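Local coordinates for aminoacyl carrier protein (PDB 4H2W) that carries an activated alanine, glycine or serine as a thioester on its 4'-phosphopantetheine arm after charging by a partner ligase, at residues Thr24-Leu29 with Ala84-Ile89. Numbering follows the deposited sequence.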
ATOM      1  N   THR C  24     -33.096  31.760 -17.850  1.00 40.63           N
ATOM      2  CA  THR C  24     -32.917  30.560 -17.041  1.00 48.63           C
ATOM      3  C   THR C  24     -31.447  30.155 -17.082  1.00 50.10           C
ATOM      4  O   THR C  24     -30.814  29.989 -16.040  1.00 45.29           O
ATOM      5  CB  THR C  24     -33.795  29.388 -17.530  1.00 53.55           C
ATOM      6  OG1 THR C  24     -33.391  28.999 -18.847  1.00 68.27           O
ATOM      7  CG2 THR C  24     -35.269  29.779 -17.562  1.00 46.45           C
ATOM      8  N   ILE C  25     -30.906  30.040 -18.296  1.00 51.39           N
ATOM      9  CA  ILE C  25     -29.501  29.686 -18.497  1.00 46.87           C
ATOM     10  C   ILE C  25     -28.575  30.604 -17.723  1.00 42.96           C
ATOM     11  O   ILE C  25     -27.638  30.152 -17.068  1.00 42.27           O
ATOM     12  CB  ILE C  25     -29.119  29.725 -19.984  1.00 46.46           C
ATOM     13  CG1 ILE C  25     -29.804  28.583 -20.727  1.00 51.46           C
ATOM     14  CG2 ILE C  25     -27.622  29.618 -20.151  1.00 41.85           C
ATOM     15  CD1 ILE C  25     -29.661  28.681 -22.214  1.00 58.64           C
ATOM     16  N   ARG C  26     -28.866  31.898 -17.772  1.00 49.66           N
ATOM     17  CA  ARG C  26     -28.051  32.891 -17.077  1.00 42.17           C
ATOM     18  C   ARG C  26     -28.065  32.719 -15.559  1.00 45.56           C
ATOM     19  O   ARG C  26     -27.059  32.970 -14.889  1.00 50.04           O
ATOM     20  CB  ARG C  26     -28.500  34.300 -17.468  1.00 52.16           C
ATOM     21  CG  ARG C  26     -28.217  34.628 -18.924  1.00 50.99           C
ATOM     22  CD  ARG C  26     -28.707  36.011 -19.313  1.00 59.83           C
ATOM     23  NE  ARG C  26     -28.042  36.462 -20.531  1.00 51.21           N
ATOM     24  CZ  ARG C  26     -26.907  37.152 -20.537  1.00 49.54           C
ATOM     25  NH1 ARG C  26     -26.328  37.483 -19.389  1.00 46.11           N
ATOM     26  NH2 ARG C  26     -26.353  37.517 -21.688  1.00 56.01           N
ATOM     27  N   GLU C  27     -29.205  32.298 -15.021  1.00 49.14           N
ATOM     28  CA  GLU C  27     -29.325  32.059 -13.585  1.00 50.42           C
ATOM     29  C   GLU C  27     -28.476  30.858 -13.162  1.00 53.33           C
ATOM     30  O   GLU C  27     -27.806  30.892 -12.129  1.00 55.48           O
ATOM     31  CB  GLU C  27     -30.792  31.842 -13.188  1.00 45.49           C
ATOM     32  CG  GLU C  27     -30.997  31.422 -11.730  1.00 47.75           C
ATOM     33  CD  GLU C  27     -30.431  32.414 -10.719  1.00 55.48           C
ATOM     34  OE1 GLU C  27     -30.488  33.643 -10.969  1.00 54.88           O
ATOM     35  OE2 GLU C  27     -29.932  31.956  -9.663  1.00 54.64           O
ATOM     36  N   ILE C  28     -28.514  29.804 -13.970  1.00 54.41           N
ATOM     37  CA  ILE C  28     -27.724  28.602 -13.718  1.00 58.96           C
ATOM     38  C   ILE C  28     -26.231  28.903 -13.771  1.00 59.18           C
ATOM     39  O   ILE C  28     -25.452  28.390 -12.966  1.00 62.63           O
ATOM     40  CB  ILE C  28     -28.044  27.524 -14.742  1.00 50.20           C
ATOM     41  CG1 ILE C  28     -29.546  27.250 -14.754  1.00 54.49           C
ATOM     42  CG2 ILE C  28     -27.267  26.265 -14.438  1.00 58.44           C
ATOM     43  CD1 ILE C  28     -30.024  26.576 -16.013  1.00 53.05           C
ATOM     44  N   LEU C  29     -25.841  29.747 -14.720  1.00 58.54           N
ATOM     45  CA  LEU C  29     -24.454  30.173 -14.837  1.00 56.12           C
ATOM     46  C   LEU C  29     -24.038  30.944 -13.590  1.00 61.92           C
ATOM     47  O   LEU C  29     -22.861  30.982 -13.227  1.00 59.50           O
ATOM     48  CB  LEU C  29     -24.270  31.029 -16.090  1.00 54.85           C
ATOM     49  CG  LEU C  29     -22.841  31.453 -16.423  1.00 63.22           C
ATOM     50  CD1 LEU C  29     -21.926  30.233 -16.518  1.00 58.36           C
ATOM     51  CD2 LEU C  29     -22.821  32.250 -17.716  1.00 56.24           C
ATOM     52  N   ALA C  84     -19.361  27.154 -24.694  1.00 48.09           N
ATOM     53  CA  ALA C  84     -18.426  28.249 -24.931  1.00 48.12           C
ATOM     54  C   ALA C  84     -19.066  29.597 -24.624  1.00 54.18           C
ATOM     55  O   ALA C  84     -18.396  30.533 -24.189  1.00 53.39           O
ATOM     56  CB  ALA C  84     -17.938  28.215 -26.368  1.00 45.66           C
ATOM     57  N   SER C  85     -20.371  29.683 -24.852  1.00 54.77           N
ATOM     58  CA  SER C  85     -21.097  30.924 -24.642  1.00 57.29           C
ATOM     59  C   SER C  85     -22.558  30.637 -24.322  1.00 48.03           C
ATOM     60  O   SER C  85     -23.083  29.568 -24.650  1.00 48.79           O
ATOM     61  CB  SER C  85     -21.007  31.809 -25.890  1.00 40.29           C
ATOM     62  OG  SER C  85     -21.780  31.268 -26.950  1.00 47.64           O
ATOM     63  N   ILE C  86     -23.208  31.609 -23.689  1.00 52.20           N
ATOM     64  CA  ILE C  86     -24.633  31.535 -23.387  1.00 43.38           C
ATOM     65  C   ILE C  86     -25.440  31.204 -24.642  1.00 50.83           C
ATOM     66  O   ILE C  86     -26.335  30.351 -24.619  1.00 44.90           O
ATOM     67  CB  ILE C  86     -25.112  32.867 -22.777  1.00 54.03           C
ATOM     68  CG1 ILE C  86     -24.386  33.117 -21.454  1.00 41.47           C
ATOM     69  CG2 ILE C  86     -26.624  32.874 -22.594  1.00 52.04           C
ATOM     70  CD1 ILE C  86     -24.593  34.487 -20.893  1.00 56.31           C
ATOM     71  N   LYS C  87     -25.090  31.868 -25.741  1.00 55.91           N
ATOM     72  CA  LYS C  87     -25.746  31.648 -27.025  1.00 53.35           C
ATOM     73  C   LYS C  87     -25.507  30.223 -27.524  1.00 50.51           C
ATOM     74  O   LYS C  87     -26.428  29.561 -28.017  1.00 50.30           O
ATOM     75  CB  LYS C  87     -25.246  32.669 -28.053  1.00 51.10           C
ATOM     76  CG  LYS C  87     -25.824  32.478 -29.444  1.00 53.34           C
ATOM     77  N   ALA C  88     -24.267  29.760 -27.399  1.00 53.63           N
ATOM     78  CA  ALA C  88     -23.930  28.382 -27.744  1.00 54.64           C
ATOM     79  C   ALA C  88     -24.758  27.422 -26.898  1.00 50.98           C
ATOM     80  O   ALA C  88     -25.316  26.450 -27.408  1.00 51.19           O
ATOM     81  CB  ALA C  88     -22.444  28.129 -27.537  1.00 56.70           C
ATOM     82  N   ILE C  89     -24.848  27.713 -25.603  1.00 48.15           N
ATOM     83  CA  ILE C  89     -25.691  26.922 -24.705  1.00 53.70           C
ATOM     84  C   ILE C  89     -27.157  26.979 -25.128  1.00 58.27           C
ATOM     85  O   ILE C  89     -27.810  25.941 -25.281  1.00 54.47           O
ATOM     86  CB  ILE C  89     -25.584  27.404 -23.251  1.00 45.52           C
ATOM     87  CG1 ILE C  89     -24.161  27.224 -22.731  1.00 38.83           C
ATOM     88  CG2 ILE C  89     -26.558  26.639 -22.371  1.00 53.93           C
ATOM     89  CD1 ILE C  89     -23.909  27.895 -21.406  1.00 36.96           C
TER
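Ile86 is the residue of 84-89 that meets three side chains of helix 21-32 at once: Ile25, Arg26 and Leu29. Its CD1 methyl sits over the centre of one face of the Arg26 guanidinium, 3.5 Å from Arg26 CZ, and the two side chains cross at about a right angle. Farther back on the same branch, Ile86 CG1 rests against Leu29 CD2 at 4.1 Å, also in a crosswise approach. The other branch serves Ile25, with the CG2 methyls of Ile25 and Ile86 4.2 Å apart. One turn on, Ile89 offers its own CG2, which lies 3.7 Å from Ile25 CD1 and 3.9 Å from Ile25 CG2, so that this methyl touches both branches of Ile25. In Ile86 the CG2 methyl stands anti to the backbone N and CG1 lies beside that N (chi1 -63°), which splits the two branches between Ile25 on one hand and Arg26 with Leu29 on the other.

The guanidinium under the Ile86 methyl is gripped from outside the two segments: Arg26 NH2 makes a salt bridge to Asp44 and a hydrogen bond to Ile42 O, and Arg26 NE bonds to Asn22 OD1, which fixes the rotation of the plane that Ile86 CD1 covers. On the opposing segment, Ser85 is the N-cap of helix 86-94, its OG accepting from Ala88 N at 2.9 Å with an N-H...O angle of 159°. Ile86 and Ile89 lie in the first turn after this cap, and both point their CB toward helix 21-32. Leu61 of helix 55-68 and Leu48 of helix 48-51 extend the apolar cluster around Leu29. Away from the predicted phosphopantetheine attachment site, Ser55, the contact thus joins the first and last helices in the core of the carrier-protein helical bundle.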